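Local coordinates for toxin 2A (Paenibacillus larvae, PDB 5URP), which probably acts as a secreted virulence toxin that transfers ADP-ribose from NAD+ onto a host-cell protein, at residues A[64-72]-A[143-151]; A[124-135]-A[204-215]. All coordinates share one frame; numbering follows the deposited sequence.

Interaction 1: A[64-72]-A[143-151]; sequences SPINTYLRE and LLERGYLST
Side chains of I66, N67, L70 and R71 on helix 64-72 meet the E145–Y148 turn that leads into strand 149-152, where S150 and T151 begin the Ser-Thr-Ser motif of ADP-ribosyltransferases. Beyond the turn, S150 OG bonds E190 and its backbone O bonds R105; these are consistent with the Glu and Arg of the family's Arg-Ser-Glu signature. The apolar part centres on the Y148 ring. I66 CG2 meets its edge in plane, 3.7 Å from CE2, and L70 CD1 approaches CE2 obliquely at 3.8 Å; the far hydroxyl is tied to D89. Among the polar contacts, Y148 N donates to N67 OD1 (2.9 Å, N-H...O 137°) from above the amide plane, while N67 ND2 bonds Y59 OH, a group also bonded to S150 OG, so both ends of the amide are used. G147, lacking a side chain, lets OD1 come within 3.6 Å of its CA. A salt bridge joins the exposed R71 to the buried E145. CG of E145 lies opposite the backbone N and the chain then bends at chi2 (55°), bringing OE1 both to R71 NE (3.0 Å), on the syn lone pair, and to G147 N (3.0 Å), on the anti side.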
# COMPACT_ATOMS: atom_id res chain seq x y z
N SER A 64 10.27 6.21 4.04
CA SER A 64 11.33 5.31 3.60
C SER A 64 12.25 4.82 4.71
O SER A 64 12.63 3.64 4.67
CB SER A 64 12.16 5.98 2.50
OG SER A 64 11.46 5.99 1.28
N PRO A 65 12.64 5.63 5.70
CA PRO A 65 13.53 5.11 6.75
C PRO A 65 12.92 3.97 7.54
O PRO A 65 13.58 2.95 7.79
CB PRO A 65 13.75 6.34 7.64
CG PRO A 65 13.54 7.50 6.74
CD PRO A 65 12.47 7.09 5.80
N ILE A 66 11.68 4.13 7.97
CA ILE A 66 10.99 3.08 8.71
C ILE A 66 10.85 1.84 7.85
O ILE A 66 11.15 0.73 8.29
CB ILE A 66 9.64 3.59 9.23
CG1 ILE A 66 9.86 4.43 10.49
CG2 ILE A 66 8.71 2.43 9.55
CD1 ILE A 66 8.62 5.18 11.00
N ASN A 67 10.39 2.01 6.60
CA ASN A 67 10.10 0.82 5.79
C ASN A 67 11.38 0.11 5.38
O ASN A 67 11.44 -1.13 5.37
CB ASN A 67 9.25 1.18 4.59
CG ASN A 67 7.80 1.46 4.99
OD1 ASN A 67 7.33 1.02 6.05
ND2 ASN A 67 7.10 2.20 4.15
N THR A 68 12.43 0.86 5.04
CA THR A 68 13.72 0.26 4.76
C THR A 68 14.25 -0.48 5.97
O THR A 68 14.82 -1.58 5.84
CB THR A 68 14.72 1.34 4.33
OG1 THR A 68 14.22 1.99 3.15
CG2 THR A 68 16.05 0.73 4.03
N TYR A 69 14.11 0.11 7.14
CA TYR A 69 14.57 -0.54 8.36
C TYR A 69 13.86 -1.88 8.54
O TYR A 69 14.49 -2.91 8.78
CB TYR A 69 14.31 0.40 9.53
CG TYR A 69 14.59 -0.16 10.89
CD1 TYR A 69 15.88 -0.20 11.39
CD2 TYR A 69 13.56 -0.62 11.70
CE1 TYR A 69 16.13 -0.70 12.65
CE2 TYR A 69 13.80 -1.11 12.95
CZ TYR A 69 15.08 -1.15 13.42
OH TYR A 69 15.34 -1.65 14.68
N LEU A 70 12.54 -1.89 8.35
CA LEU A 70 11.78 -3.12 8.54
C LEU A 70 12.13 -4.17 7.48
O LEU A 70 12.19 -5.37 7.77
CB LEU A 70 10.29 -2.81 8.50
CG LEU A 70 9.69 -2.10 9.71
CD1 LEU A 70 8.30 -1.63 9.37
CD2 LEU A 70 9.63 -3.08 10.91
N ARG A 71 12.36 -3.74 6.25
CA ARG A 71 12.70 -4.66 5.17
C ARG A 71 14.11 -5.22 5.29
O ARG A 71 14.35 -6.37 4.92
CB ARG A 71 12.56 -3.95 3.81
CG ARG A 71 11.15 -3.74 3.31
CD ARG A 71 11.18 -2.75 2.13
NE ARG A 71 9.97 -2.76 1.31
CZ ARG A 71 9.76 -1.94 0.29
NH1 ARG A 71 8.62 -2.02 -0.41
NH2 ARG A 71 10.67 -1.04 -0.05
N GLU A 72 15.05 -4.42 5.80
CA GLU A 72 16.47 -4.75 5.74
C GLU A 72 17.08 -5.15 7.07
O GLU A 72 17.94 -6.04 7.11
CB GLU A 72 17.26 -3.56 5.18
CG GLU A 72 16.88 -3.18 3.75
CD GLU A 72 17.79 -2.13 3.13
OE1 GLU A 72 18.55 -1.47 3.88
OE2 GLU A 72 17.76 -1.96 1.90
N LEU A 143 2.58 -12.86 -1.43
CA LEU A 143 3.67 -11.94 -1.11
C LEU A 143 3.52 -11.46 0.33
O LEU A 143 2.43 -11.49 0.91
CB LEU A 143 3.70 -10.74 -2.06
CG LEU A 143 3.92 -11.01 -3.56
CD1 LEU A 143 4.07 -9.70 -4.32
CD2 LEU A 143 5.11 -11.87 -3.81
N LEU A 144 4.66 -11.09 0.93
CA LEU A 144 4.73 -10.63 2.31
C LEU A 144 5.50 -9.33 2.32
O LEU A 144 6.67 -9.30 1.90
CB LEU A 144 5.41 -11.67 3.22
CG LEU A 144 5.90 -11.20 4.60
CD1 LEU A 144 4.73 -10.84 5.44
CD2 LEU A 144 6.74 -12.29 5.27
N GLU A 145 4.87 -8.25 2.76
CA GLU A 145 5.50 -6.94 2.83
C GLU A 145 5.97 -6.67 4.25
O GLU A 145 5.14 -6.52 5.16
CB GLU A 145 4.52 -5.86 2.37
CG GLU A 145 5.06 -4.45 2.49
CD GLU A 145 6.38 -4.25 1.77
OE1 GLU A 145 7.35 -3.81 2.43
OE2 GLU A 145 6.45 -4.53 0.56
N ARG A 146 7.28 -6.58 4.44
CA ARG A 146 7.84 -6.36 5.77
C ARG A 146 7.68 -4.93 6.27
O ARG A 146 7.55 -4.73 7.48
CB ARG A 146 9.31 -6.78 5.76
CG ARG A 146 9.41 -8.29 5.48
CD ARG A 146 10.76 -8.92 5.76
NE ARG A 146 10.82 -10.24 5.12
CZ ARG A 146 11.68 -11.20 5.43
NH1 ARG A 146 12.56 -11.03 6.41
NH2 ARG A 146 11.65 -12.35 4.77
N GLY A 147 7.70 -3.92 5.39
CA GLY A 147 7.38 -2.57 5.83
C GLY A 147 5.89 -2.39 6.00
O GLY A 147 5.10 -3.29 5.76
N TYR A 148 5.48 -1.18 6.41
CA TYR A 148 4.07 -0.85 6.30
C TYR A 148 3.66 -0.75 4.83
O TYR A 148 4.48 -0.49 3.94
CB TYR A 148 3.76 0.46 7.04
CG TYR A 148 4.03 0.36 8.51
CD1 TYR A 148 3.10 -0.23 9.39
CD2 TYR A 148 5.23 0.80 9.03
CE1 TYR A 148 3.38 -0.32 10.75
CE2 TYR A 148 5.52 0.70 10.37
CZ TYR A 148 4.60 0.14 11.23
OH TYR A 148 4.96 0.07 12.53
N LEU A 149 2.39 -0.96 4.57
CA LEU A 149 1.86 -0.97 3.21
C LEU A 149 0.95 0.24 3.04
O LEU A 149 -0.21 0.23 3.45
CB LEU A 149 1.15 -2.29 2.94
CG LEU A 149 0.76 -2.58 1.50
CD1 LEU A 149 1.95 -2.53 0.57
CD2 LEU A 149 0.10 -3.97 1.44
N SER A 150 1.51 1.29 2.41
CA SER A 150 0.77 2.50 2.09
C SER A 150 0.05 2.30 0.76
O SER A 150 0.69 1.94 -0.24
CB SER A 150 1.72 3.70 2.00
OG SER A 150 2.29 4.04 3.25
N THR A 151 -1.25 2.57 0.75
CA THR A 151 -2.10 2.42 -0.41
C THR A 151 -3.02 3.63 -0.46
O THR A 151 -3.00 4.46 0.45
CB THR A 151 -2.93 1.14 -0.34
OG1 THR A 151 -3.95 1.29 0.65
CG2 THR A 151 -2.06 -0.06 -0.02

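Interaction 2: A[124-135]-A[204-215]; sequences NKVNGEVAKKIK and IKIIVNGGSQRL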
# COMPACT_ATOMS: atom_id res chain seq x y z
N ASN A 124 8.97 3.00 -22.71
CA ASN A 124 7.57 3.13 -22.30
C ASN A 124 6.78 1.84 -22.47
O ASN A 124 5.56 1.85 -22.27
CB ASN A 124 6.90 4.26 -23.09
CG ASN A 124 7.28 5.64 -22.58
OD1 ASN A 124 7.61 5.81 -21.40
ND2 ASN A 124 7.23 6.63 -23.45
N LYS A 125 7.43 0.74 -22.83
CA LYS A 125 6.76 -0.54 -23.05
C LYS A 125 7.24 -1.53 -22.00
O LYS A 125 8.40 -1.52 -21.59
CB LYS A 125 7.04 -1.08 -24.46
CG LYS A 125 6.72 -0.09 -25.59
CD LYS A 125 5.50 -0.50 -26.41
CE LYS A 125 4.90 0.68 -27.21
NZ LYS A 125 4.10 1.62 -26.36
N VAL A 126 6.34 -2.39 -21.55
CA VAL A 126 6.75 -3.47 -20.66
C VAL A 126 7.46 -4.52 -21.50
O VAL A 126 7.01 -4.87 -22.59
CB VAL A 126 5.56 -4.07 -19.90
CG1 VAL A 126 5.96 -5.39 -19.24
CG2 VAL A 126 5.05 -3.12 -18.84
N ASN A 127 8.60 -5.00 -21.00
CA ASN A 127 9.31 -6.11 -21.63
C ASN A 127 8.45 -7.37 -21.56
O ASN A 127 8.19 -7.89 -20.47
CB ASN A 127 10.66 -6.30 -20.94
CG ASN A 127 11.50 -7.37 -21.59
OD1 ASN A 127 11.01 -8.47 -21.88
ND2 ASN A 127 12.76 -7.07 -21.83
N GLY A 128 7.98 -7.86 -22.71
CA GLY A 128 6.98 -8.91 -22.72
C GLY A 128 7.50 -10.23 -22.19
O GLY A 128 6.75 -10.99 -21.56
N GLU A 129 8.77 -10.53 -22.42
CA GLU A 129 9.34 -11.75 -21.88
C GLU A 129 9.44 -11.68 -20.36
O GLU A 129 9.16 -12.67 -19.67
CB GLU A 129 10.70 -12.02 -22.51
CG GLU A 129 10.76 -13.36 -23.21
CD GLU A 129 12.14 -13.68 -23.73
OE1 GLU A 129 13.05 -13.89 -22.89
OE2 GLU A 129 12.32 -13.73 -24.96
N VAL A 130 9.83 -10.52 -19.82
CA VAL A 130 9.91 -10.38 -18.37
C VAL A 130 8.52 -10.46 -17.76
O VAL A 130 8.33 -11.07 -16.70
CB VAL A 130 10.63 -9.06 -17.99
CG1 VAL A 130 10.65 -8.87 -16.48
CG2 VAL A 130 12.05 -9.05 -18.54
N ALA A 131 7.54 -9.83 -18.40
CA ALA A 131 6.18 -9.89 -17.89
C ALA A 131 5.66 -11.32 -17.83
O ALA A 131 5.03 -11.72 -16.84
CB ALA A 131 5.26 -9.03 -18.75
N LYS A 132 5.90 -12.10 -18.89
CA LYS A 132 5.47 -13.50 -18.89
C LYS A 132 6.14 -14.29 -17.77
O LYS A 132 5.49 -15.08 -17.08
CB LYS A 132 5.78 -14.12 -20.26
CG LYS A 132 5.40 -15.57 -20.38
CD LYS A 132 5.72 -16.13 -21.77
CE LYS A 132 7.18 -15.90 -22.18
NZ LYS A 132 8.14 -16.18 -21.07
N LYS A 133 7.44 -14.09 -17.57
CA LYS A 133 8.14 -14.80 -16.50
C LYS A 133 7.61 -14.40 -15.12
O LYS A 133 7.45 -15.25 -14.24
CB LYS A 133 9.64 -14.56 -16.61
CG LYS A 133 10.26 -15.14 -17.88
CD LYS A 133 11.68 -14.64 -18.11
CE LYS A 133 12.23 -15.12 -19.44
NZ LYS A 133 13.58 -14.56 -19.72
N ILE A 134 7.35 -13.10 -14.91
CA ILE A 134 6.81 -12.65 -13.64
C ILE A 134 5.43 -13.25 -13.42
O ILE A 134 5.11 -13.69 -12.31
CB ILE A 134 6.75 -11.11 -13.58
CG1 ILE A 134 8.18 -10.54 -13.48
CG2 ILE A 134 5.88 -10.65 -12.42
CD1 ILE A 134 8.26 -9.03 -13.48
N LYS A 135 4.61 -13.29 -14.47
CA LYS A 135 3.29 -13.91 -14.37
C LYS A 135 3.42 -15.37 -13.95
O LYS A 135 2.84 -15.80 -12.95
CB LYS A 135 2.56 -13.79 -15.71
CG LYS A 135 1.11 -14.22 -15.70
CD LYS A 135 0.46 -13.95 -17.06
CE LYS A 135 -0.98 -14.46 -17.13
NZ LYS A 135 -1.97 -13.56 -16.44
N ILE A 204 -1.81 -11.20 -12.91
CA ILE A 204 -0.80 -10.24 -13.37
C ILE A 204 -0.96 -10.10 -14.88
O ILE A 204 -1.00 -11.10 -15.60
CB ILE A 204 0.64 -10.71 -13.03
CG1 ILE A 204 0.87 -10.75 -11.52
CG2 ILE A 204 1.67 -9.79 -13.70
CD1 ILE A 204 2.19 -11.35 -11.10
N LYS A 205 -1.02 -8.85 -15.37
CA LYS A 205 -1.11 -8.63 -16.81
C LYS A 205 -0.49 -7.28 -17.15
O LYS A 205 -0.32 -6.43 -16.28
CB LYS A 205 -2.55 -8.67 -17.30
CG LYS A 205 -3.40 -7.54 -16.77
CD LYS A 205 -4.86 -7.61 -17.23
CE LYS A 205 -5.71 -6.60 -16.44
NZ LYS A 205 -7.16 -6.63 -16.77
N ILE A 206 -0.17 -7.11 -18.43
CA ILE A 206 0.28 -5.83 -18.94
C ILE A 206 -0.93 -4.98 -19.24
O ILE A 206 -1.87 -5.44 -19.91
CB ILE A 206 1.15 -5.99 -20.19
CG1 ILE A 206 2.45 -6.75 -19.91
CG2 ILE A 206 1.45 -4.58 -20.79
CD1 ILE A 206 3.24 -7.14 -21.20
N ILE A 207 -0.91 -3.73 -18.79
CA ILE A 207 -1.89 -2.73 -19.19
C ILE A 207 -1.17 -1.63 -19.98
O ILE A 207 0.04 -1.40 -19.82
CB ILE A 207 -2.66 -2.15 -17.99
CG1 ILE A 207 -1.73 -1.56 -16.94
CG2 ILE A 207 -3.55 -3.26 -17.35
CD1 ILE A 207 -2.48 -0.83 -15.85
N VAL A 208 -1.92 -0.95 -20.83
CA VAL A 208 -1.32 -0.04 -21.81
C VAL A 208 -1.95 1.34 -21.80
O VAL A 208 -1.67 2.16 -22.70
CB VAL A 208 -1.39 -0.63 -23.22
CG1 VAL A 208 -0.69 -1.96 -23.24
CG2 VAL A 208 -2.82 -0.81 -23.67
N ASN A 209 -2.76 1.63 -20.80
CA ASN A 209 -3.41 2.93 -20.81
C ASN A 209 -2.43 4.02 -20.38
O ASN A 209 -1.38 3.77 -19.77
CB ASN A 209 -4.66 2.95 -19.92
CG ASN A 209 -4.37 2.78 -18.44
OD1 ASN A 209 -3.43 2.09 -18.04
ND2 ASN A 209 -5.19 3.41 -17.62
N GLY A 210 -2.78 5.25 -20.75
CA GLY A 210 -1.86 6.37 -20.64
C GLY A 210 -0.72 6.24 -21.62
O GLY A 210 -0.78 5.52 -22.64
N GLY A 211 0.36 6.95 -21.30
CA GLY A 211 1.48 7.03 -22.21
C GLY A 211 2.58 6.02 -21.97
O GLY A 211 3.57 6.02 -22.70
N SER A 212 2.44 5.16 -20.96
CA SER A 212 3.42 4.12 -20.71
C SER A 212 2.71 2.87 -20.23
O SER A 212 1.78 2.95 -19.42
CB SER A 212 4.46 4.53 -19.67
OG SER A 212 3.86 4.66 -18.39
N GLN A 213 3.17 1.73 -20.72
CA GLN A 213 2.63 0.45 -20.27
C GLN A 213 3.09 0.16 -18.85
O GLN A 213 4.13 0.63 -18.39
CB GLN A 213 3.08 -0.68 -21.21
CG GLN A 213 2.64 -0.47 -22.65
CD GLN A 213 3.02 -1.61 -23.57
OE1 GLN A 213 3.77 -2.52 -23.19
NE2 GLN A 213 2.51 -1.55 -24.80
N ARG A 214 2.29 -0.65 -18.16
CA ARG A 214 2.57 -1.02 -16.79
C ARG A 214 2.20 -2.48 -16.58
O ARG A 214 1.46 -3.08 -17.35
CB ARG A 214 1.80 -0.16 -15.78
CG ARG A 214 2.16 1.31 -15.80
CD ARG A 214 1.25 2.12 -14.92
NE ARG A 214 -0.10 2.23 -15.45
CZ ARG A 214 -1.11 2.76 -14.78
NH1 ARG A 214 -0.92 3.20 -13.53
NH2 ARG A 214 -2.31 2.85 -15.34
N LEU A 215 2.74 -3.04 -15.51
CA LEU A 215 2.30 -4.34 -15.04
C LEU A 215 1.25 -4.13 -13.96
O LEU A 215 1.52 -3.46 -12.96
CB LEU A 215 3.49 -5.13 -14.49
CG LEU A 215 3.38 -6.63 -14.47
CD1 LEU A 215 3.41 -7.18 -15.90
CD2 LEU A 215 4.57 -7.10 -13.67
O HOH W 1 0.90 0.53 -25.87
O HOH W 2 4.31 -4.89 -24.08
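A beta hairpin, 204-215, carries a short strand and helix, 124-135, on one side, V126, A131 and I134 resting on I204, I206 and L215. Helix 128-135 runs nearly antiparallel to strand 204-207 (155°), with the axes 8.3 Å apart. V126 and I206 reach toward each other tip to tip, CG1 to CD1 at 3.8 Å, and A131 CB sits 3.7 Å from that same CD1. Farther along the helix, I134 crosses I204 at about a right angle, its CG2 lying 4.0 Å from CD1 of I204 and equally far from L215 CD2. Polar groups border this apolar strip at both ends. Near the hairpin loop, Q213 N donates to N124 O (2.9 Å, 164°), and the Q213 side chain, extended beyond CG, lies across K125 so that OE1 accepts from V126 N at 3.1 Å and from a water that also bonds V126 O. NE2 donates to a second water. At the other end, K135 NZ meets I204 O at 2.8 Å and pairs with E139, whose carboxylate also takes I204 N. The Q213 amide orientation is thus fixed by donors at OE1 and an acceptor at NE2, while the K135 ammonium joins the backbone O of I204 to the E139 carboxylate.

The two contacts lie on separate parts of one ADP-ribosyltransferase domain, their centres about 24 Å apart and their nearest atoms about 7 Å apart without touching. Along the chain their segments alternate, in the order 64-72, 124-135, 143-151, 204-215. Helix 128-138 leads directly into strand 142-145, so the chain passes from interaction 2 to interaction 1 across a short connection. Both also reach the five-stranded mixed sheet, in which 142-145 is an outermost strand and 197-207 its antiparallel neighbour. Interaction 1, with its centre about 10 Å from the centre of the chain, joins a helix to the turn before the Ser-Thr-Ser strand; interaction 2, centred about 20 Å from it, covers the peripheral hairpin end of the sheet.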